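Local atomic coordinates of nitrate transport protein nrtA (Synechocystis sp., PDB entry 2G29), a protein that binds nitrate in the periplasm as the solute-binding component of the NrtABCD ABC transporter, which takes up nitrate and probably nitrite. Residues A[48-53]-A[267-272]. Residues are numbered along the deposited sequence; the frame is centred on the assembly and turned at random.
Sequences LIIAKE and QQWCDQ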
loop_
_atom_site.group_PDB
_atom_site.type_symbol
_atom_site.label_atom_id
_atom_site.label_comp_id
_atom_site.label_asym_id
_atom_site.label_seq_id
_atom_site.Cartn_x
_atom_site.Cartn_y
_atom_site.Cartn_z
ATOM N N LEU A 48 -5.583 -11.389 -1.490
ATOM C CA LEU A 48 -6.609 -11.785 -0.537
ATOM C C LEU A 48 -7.891 -12.274 -1.229
ATOM O O LEU A 48 -8.553 -13.209 -0.740
ATOM C CB LEU A 48 -6.972 -10.641 0.417
ATOM C CG LEU A 48 -5.865 -10.162 1.357
ATOM C CD1 LEU A 48 -6.521 -9.378 2.478
ATOM C CD2 LEU A 48 -5.070 -11.329 1.935
ATOM N N ILE A 49 -8.218 -11.661 -2.365
ATOM C CA ILE A 49 -9.417 -12.005 -3.135
ATOM C C ILE A 49 -9.202 -13.323 -3.866
ATOM O O ILE A 49 -10.066 -14.210 -3.801
ATOM C CB ILE A 49 -9.740 -10.846 -4.108
ATOM C CG1 ILE A 49 -10.311 -9.656 -3.311
ATOM C CG2 ILE A 49 -10.768 -11.296 -5.141
ATOM C CD1 ILE A 49 -9.475 -9.133 -2.189
ATOM N N ILE A 50 -8.059 -13.453 -4.526
ATOM C CA ILE A 50 -7.719 -14.695 -5.261
ATOM C C ILE A 50 -7.619 -15.863 -4.269
ATOM O O ILE A 50 -7.976 -17.009 -4.596
ATOM C CB ILE A 50 -6.397 -14.519 -6.053
ATOM C CG1 ILE A 50 -6.670 -13.767 -7.355
ATOM C CG2 ILE A 50 -5.766 -15.872 -6.423
ATOM C CD1 ILE A 50 -7.700 -14.386 -8.220
ATOM N N ALA A 51 -7.148 -15.622 -3.061
ATOM C CA ALA A 51 -7.086 -16.728 -2.098
ATOM C C ALA A 51 -8.491 -17.304 -1.869
ATOM O O ALA A 51 -8.636 -18.491 -1.587
ATOM C CB ALA A 51 -6.488 -16.267 -0.786
ATOM N N LYS A 52 -9.523 -16.475 -1.972
ATOM C CA LYS A 52 -10.896 -16.967 -1.818
ATOM C C LYS A 52 -11.359 -17.561 -3.162
ATOM O O LYS A 52 -11.735 -18.733 -3.231
ATOM C CB LYS A 52 -11.846 -15.826 -1.404
ATOM C CG LYS A 52 -13.300 -16.269 -1.143
ATOM C CD LYS A 52 -13.375 -17.159 0.087
ATOM C CE LYS A 52 -14.807 -17.494 0.448
ATOM N NZ LYS A 52 -14.861 -18.285 1.725
ATOM N N GLU A 53 -11.306 -16.772 -4.231
ATOM C CA GLU A 53 -11.783 -17.235 -5.540
ATOM C C GLU A 53 -11.134 -18.495 -6.103
ATOM O O GLU A 53 -11.806 -19.280 -6.788
ATOM C CB GLU A 53 -11.639 -16.110 -6.570
ATOM C CG GLU A 53 -12.662 -14.985 -6.430
ATOM C CD GLU A 53 -14.006 -15.298 -7.097
ATOM O OE1 GLU A 53 -14.911 -14.458 -7.011
ATOM O OE2 GLU A 53 -14.153 -16.374 -7.710
ATOM N N GLN A 267 -0.410 -15.104 -3.783
ATOM C CA GLN A 267 0.552 -14.131 -4.300
ATOM C C GLN A 267 1.356 -14.695 -5.477
ATOM O O GLN A 267 1.599 -14.010 -6.454
ATOM C CB GLN A 267 1.522 -13.684 -3.207
ATOM C CG GLN A 267 0.912 -12.703 -2.215
ATOM C CD GLN A 267 1.899 -12.330 -1.131
ATOM O OE1 GLN A 267 2.404 -13.200 -0.424
ATOM N NE2 GLN A 267 2.181 -11.027 -0.993
ATOM N N GLN A 268 1.788 -15.951 -5.350
ATOM C CA GLN A 268 2.545 -16.597 -6.416
ATOM C C GLN A 268 1.680 -16.712 -7.667
ATOM O O GLN A 268 2.158 -16.509 -8.792
ATOM C CB GLN A 268 2.996 -17.969 -5.928
ATOM C CG GLN A 268 4.121 -17.868 -4.906
ATOM C CD GLN A 268 4.479 -19.206 -4.325
ATOM O OE1 GLN A 268 3.874 -19.663 -3.361
ATOM N NE2 GLN A 268 5.465 -19.847 -4.916
ATOM N N TRP A 269 0.413 -17.028 -7.462
ATOM C CA TRP A 269 -0.528 -17.156 -8.580
ATOM C C TRP A 269 -0.723 -15.800 -9.272
ATOM O O TRP A 269 -0.638 -15.685 -10.495
ATOM C CB TRP A 269 -1.870 -17.644 -8.081
ATOM C CG TRP A 269 -2.813 -18.022 -9.213
ATOM C CD1 TRP A 269 -2.887 -19.231 -9.845
ATOM C CD2 TRP A 269 -3.763 -17.172 -9.859
ATOM N NE1 TRP A 269 -3.825 -19.191 -10.844
ATOM C CE2 TRP A 269 -4.385 -17.940 -10.875
ATOM C CE3 TRP A 269 -4.156 -15.832 -9.682
ATOM C CZ2 TRP A 269 -5.372 -17.416 -11.708
ATOM C CZ3 TRP A 269 -5.138 -15.312 -10.514
ATOM C CH2 TRP A 269 -5.741 -16.105 -11.515
ATOM N N CYS A 270 -1.020 -14.767 -8.479
ATOM C CA CYS A 270 -1.220 -13.436 -9.039
ATOM C C CYS A 270 0.004 -12.851 -9.739
ATOM O O CYS A 270 -0.114 -12.033 -10.642
ATOM C CB CYS A 270 -1.628 -12.455 -7.939
ATOM S SG CYS A 270 -3.236 -12.668 -7.243
ATOM N N ASP A 271 1.186 -13.247 -9.302
ATOM C CA ASP A 271 2.422 -12.723 -9.870
ATOM C C ASP A 271 2.782 -13.261 -11.251
ATOM O O ASP A 271 3.639 -12.708 -11.906
ATOM C CB ASP A 271 3.568 -13.009 -8.891
ATOM C CG ASP A 271 4.591 -11.900 -8.837
ATOM O OD1 ASP A 271 4.174 -10.720 -8.814
ATOM O OD2 ASP A 271 5.808 -12.206 -8.808
ATOM N N GLN A 272 2.127 -14.335 -11.689
ATOM C CA GLN A 272 2.445 -14.917 -12.996
ATOM C C GLN A 272 1.814 -14.179 -14.177
ATOM O O GLN A 272 0.611 -13.920 -14.160
ATOM C CB GLN A 272 1.996 -16.392 -13.054
ATOM C CG GLN A 272 2.794 -17.375 -12.167
ATOM C CD GLN A 272 2.596 -18.845 -12.574
ATOM O OE1 GLN A 272 3.154 -19.756 -11.958
ATOM N NE2 GLN A 272 1.803 -19.072 -13.617
#
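Ile50 fills the angle between Trp269 and Cys270, joining helix 46-53 to the C-terminal end of helix 253-271 by apolar packing alone. Both helices belong to the two-domain, C-clamp-shaped fold of this periplasmic solute-binding protein, and this junction lies away from the nitrate site.

Against the indole, two branches of Ile50 touch the benzo part of the ring: CG2 comes within 3.6 Å of Trp269 CE3, and CD1 lies 3.6 Å from Trp269 CZ3. The approach is oblique, and the two side chains cross at about a right angle. Trp269 swings its ring to this place with CG anti to the backbone N (chi1 -170°). A beta-branched residue suits the position, because CG2 and the CG1-CD1 arm can each meet a different, adjacent ring carbon.

The thiol makes the second apolar contact. Cys270 is compact enough to sit close to the neighbouring helix, yet its SG is polarizable and packs well on hydrocarbon. Ile50 also rests on Phe56, Ala266 and Ile282, while Met279 touches Cys270, so helices 56-59 and 276-284 help to enclose the pair. With alanine in place of this isoleucine, CE3 and CZ3 would probably lose their aliphatic neighbours and SG would keep only its more distant CB contact, a gap opening between the helices.

The next residue, Asp271, accepts the backbone N-H groups of Tyr322 on OD1 and Val324 on OD2, tying the end of helix 253-271 to that loop. Within the apolar contact, the CG1 methylene of Ile50 touches both partners, 3.6 Å from Cys270 SG and 3.8 Å from Trp269 CZ3.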